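Local coordinates for protein unconventional myosin IB (PDB 5XGG) that is probably an actin-based class I motor, its C-terminal SH3 domain likely recruiting proline-rich partner proteins, at residues 19-23 with 48-54. Sequence-based numbering, arbitrary orientation.
Sequences EELSF and GWIPNNY
Residues 19-23 belong to the RT loop of an SH3 domain. Residues 48-54 are the end of strand 46-51 and the 3-10 turn 52-54. The backbones meet in one bridge, Glu-20 with Trp-49, CA to CA 4.3 Å. Trp-49 uses both its polar backbone groups: its N donates to Glu-19 O (2.9 Å), and its O accepts from Leu-21 N (2.9 Å). This is the pattern of a parallel bridge. Glu-20 CA also lies 3.2 Å from Trp-49 O, a CA-H...O contact. Gly-48 and Ile-50 make their backbone bonds on the other side, to Gly-41 and Trp-39. Gly-48 is fully extended, and a CB there would clash with Glu-20 C and Leu-21 N. Ser-22 points away and bonds Ala-15 N through OG. Beyond the bridge, toward Phe-23 and Tyr-54, the contact is apolar. Ile-50 CG2 (chi1 p) lies 3.8 Å from Leu-21 CB and 3.6 Å from Phe-23 CE2. The Phe-23 ring (chi1 p) turns its edge to Pro-51 CD and Tyr-54 CB; Phe-23 CZ lies 3.8 Å from Tyr-54 CB. Tyr-54 N bonds Pro-51 O (3.1 Å), closing the turn. In SH3 domains such a Pro and Tyr line the peptide groove. The chemistry thus implies an RT loop tied to the strand by backbone bonds and by Leu-21 and Phe-23 packing on Ile-50, with the Glu-20 carboxylate bonded within the loop, OE1 to Tyr-13 OH and Ala-16 N, OE2 weakly to Asn-17 ND2.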
loop_
_atom_site.group_PDB
_atom_site.type_symbol
_atom_site.label_atom_id
_atom_site.label_comp_id
_atom_site.label_asym_id
_atom_site.label_seq_id
_atom_site.Cartn_x
_atom_site.Cartn_y
_atom_site.Cartn_z
ATOM N N GLU A 19 11.197 1.678 9.209
ATOM C CA GLU A 19 10.831 2.489 8.089
ATOM C C GLU A 19 9.903 1.764 7.139
ATOM O O GLU A 19 9.449 2.329 6.140
ATOM C CB GLU A 19 12.015 2.952 7.318
ATOM C CG GLU A 19 12.934 3.929 8.048
ATOM C CD GLU A 19 13.779 3.327 9.141
ATOM O OE1 GLU A 19 14.136 2.131 9.104
ATOM O OE2 GLU A 19 14.151 4.134 10.039
ATOM N N GLU A 20 9.659 0.477 7.422
ATOM C CA GLU A 20 8.645 -0.305 6.691
ATOM C C GLU A 20 7.313 -0.294 7.467
ATOM O O GLU A 20 7.214 0.008 8.697
ATOM C CB GLU A 20 9.146 -1.737 6.408
ATOM C CG GLU A 20 10.112 -1.774 5.236
ATOM C CD GLU A 20 10.828 -3.091 5.125
ATOM O OE1 GLU A 20 10.333 -4.103 5.601
ATOM O OE2 GLU A 20 11.917 -3.111 4.473
ATOM N N LEU A 21 6.279 -0.685 6.713
ATOM C CA LEU A 21 4.904 -0.784 7.206
ATOM C C LEU A 21 4.459 -2.228 7.187
ATOM O O LEU A 21 4.420 -2.892 6.141
ATOM C CB LEU A 21 4.010 0.124 6.353
ATOM C CG LEU A 21 2.494 0.114 6.620
ATOM C CD1 LEU A 21 2.198 0.728 7.958
ATOM C CD2 LEU A 21 1.788 0.888 5.413
ATOM N N SER A 22 3.997 -2.729 8.324
ATOM C CA SER A 22 3.302 -4.012 8.385
ATOM C C SER A 22 1.833 -3.941 8.009
ATOM O O SER A 22 1.215 -2.845 8.084
ATOM C CB SER A 22 3.378 -4.604 9.806
ATOM O OG SER A 22 4.708 -4.677 10.302
ATOM N N PHE A 23 1.281 -5.087 7.590
ATOM C CA PHE A 23 -0.111 -5.107 7.162
ATOM C C PHE A 23 -0.562 -6.559 7.077
ATOM O O PHE A 23 0.240 -7.502 7.108
ATOM C CB PHE A 23 -0.335 -4.328 5.813
ATOM C CG PHE A 23 0.544 -4.750 4.725
ATOM C CD1 PHE A 23 0.174 -5.810 3.841
ATOM C CD2 PHE A 23 1.749 -4.057 4.480
ATOM C CE1 PHE A 23 1.060 -6.218 2.821
ATOM C CE2 PHE A 23 2.617 -4.482 3.445
ATOM C CZ PHE A 23 2.245 -5.531 2.609
ATOM N N GLY A 48 4.927 3.859 5.931
ATOM C CA GLY A 48 6.187 3.143 5.787
ATOM C C GLY A 48 6.261 2.472 4.415
ATOM O O GLY A 48 5.274 2.379 3.682
ATOM N N TRP A 49 7.426 1.954 4.083
ATOM C CA TRP A 49 7.570 1.248 2.840
ATOM C C TRP A 49 6.950 -0.151 2.923
ATOM O O TRP A 49 7.106 -0.880 3.893
ATOM C CB TRP A 49 9.067 1.109 2.453
ATOM C CG TRP A 49 9.732 2.376 2.240
ATOM C CD1 TRP A 49 10.535 3.017 3.132
ATOM C CD2 TRP A 49 9.613 3.246 1.085
ATOM N NE1 TRP A 49 10.962 4.237 2.581
ATOM C CE2 TRP A 49 10.436 4.389 1.334
ATOM C CE3 TRP A 49 8.936 3.161 -0.136
ATOM C CZ2 TRP A 49 10.502 5.466 0.440
ATOM C CZ3 TRP A 49 9.096 4.143 -1.089
ATOM C CH2 TRP A 49 9.850 5.336 -0.792
ATOM N N ILE A 50 6.363 -0.520 1.793
ATOM C CA ILE A 50 5.788 -1.837 1.566
ATOM C C ILE A 50 6.303 -2.400 0.252
ATOM O O ILE A 50 6.566 -1.706 -0.710
ATOM C CB ILE A 50 4.265 -1.774 1.539
ATOM C CG1 ILE A 50 3.666 -1.036 0.277
ATOM C CG2 ILE A 50 3.686 -1.154 2.778
ATOM C CD1 ILE A 50 2.137 -1.104 0.198
ATOM N N PRO A 51 6.473 -3.725 0.198
ATOM C CA PRO A 51 6.807 -4.399 -1.061
ATOM C C PRO A 51 5.623 -4.466 -2.005
ATOM O O PRO A 51 4.550 -4.972 -1.612
ATOM C CB PRO A 51 7.180 -5.816 -0.572
ATOM C CG PRO A 51 6.451 -5.962 0.694
ATOM C CD PRO A 51 6.301 -4.630 1.308
ATOM N N ASN A 52 5.771 -3.880 -3.217
ATOM C CA ASN A 52 4.643 -3.790 -4.101
ATOM C C ASN A 52 4.136 -5.129 -4.608
ATOM O O ASN A 52 3.036 -5.208 -5.000
ATOM C CB ASN A 52 4.907 -2.783 -5.247
ATOM C CG ASN A 52 5.908 -3.295 -6.304
ATOM O OD1 ASN A 52 6.035 -4.465 -6.548
ATOM N ND2 ASN A 52 6.573 -2.369 -6.978
ATOM N N ASN A 53 4.974 -6.199 -4.572
ATOM C CA ASN A 53 4.500 -7.509 -4.973
ATOM C C ASN A 53 3.707 -8.249 -3.904
ATOM O O ASN A 53 3.303 -9.397 -4.163
ATOM C CB ASN A 53 5.674 -8.318 -5.501
ATOM C CG ASN A 53 6.791 -8.577 -4.467
ATOM O OD1 ASN A 53 6.710 -8.179 -3.334
ATOM N ND2 ASN A 53 7.890 -9.207 -4.927
ATOM N N TYR A 54 3.354 -7.558 -2.780
ATOM C CA TYR A 54 2.413 -8.063 -1.776
ATOM C C TYR A 54 1.039 -7.557 -1.946
ATOM O O TYR A 54 0.129 -7.967 -1.263
ATOM C CB TYR A 54 2.886 -7.861 -0.328
ATOM C CG TYR A 54 3.911 -8.804 0.147
ATOM C CD1 TYR A 54 5.163 -8.908 -0.479
ATOM C CD2 TYR A 54 3.728 -9.538 1.330
ATOM C CE1 TYR A 54 6.127 -9.776 0.044
ATOM C CE2 TYR A 54 4.661 -10.470 1.784
ATOM C CZ TYR A 54 5.877 -10.524 1.180
ATOM O OH TYR A 54 6.823 -11.373 1.710
#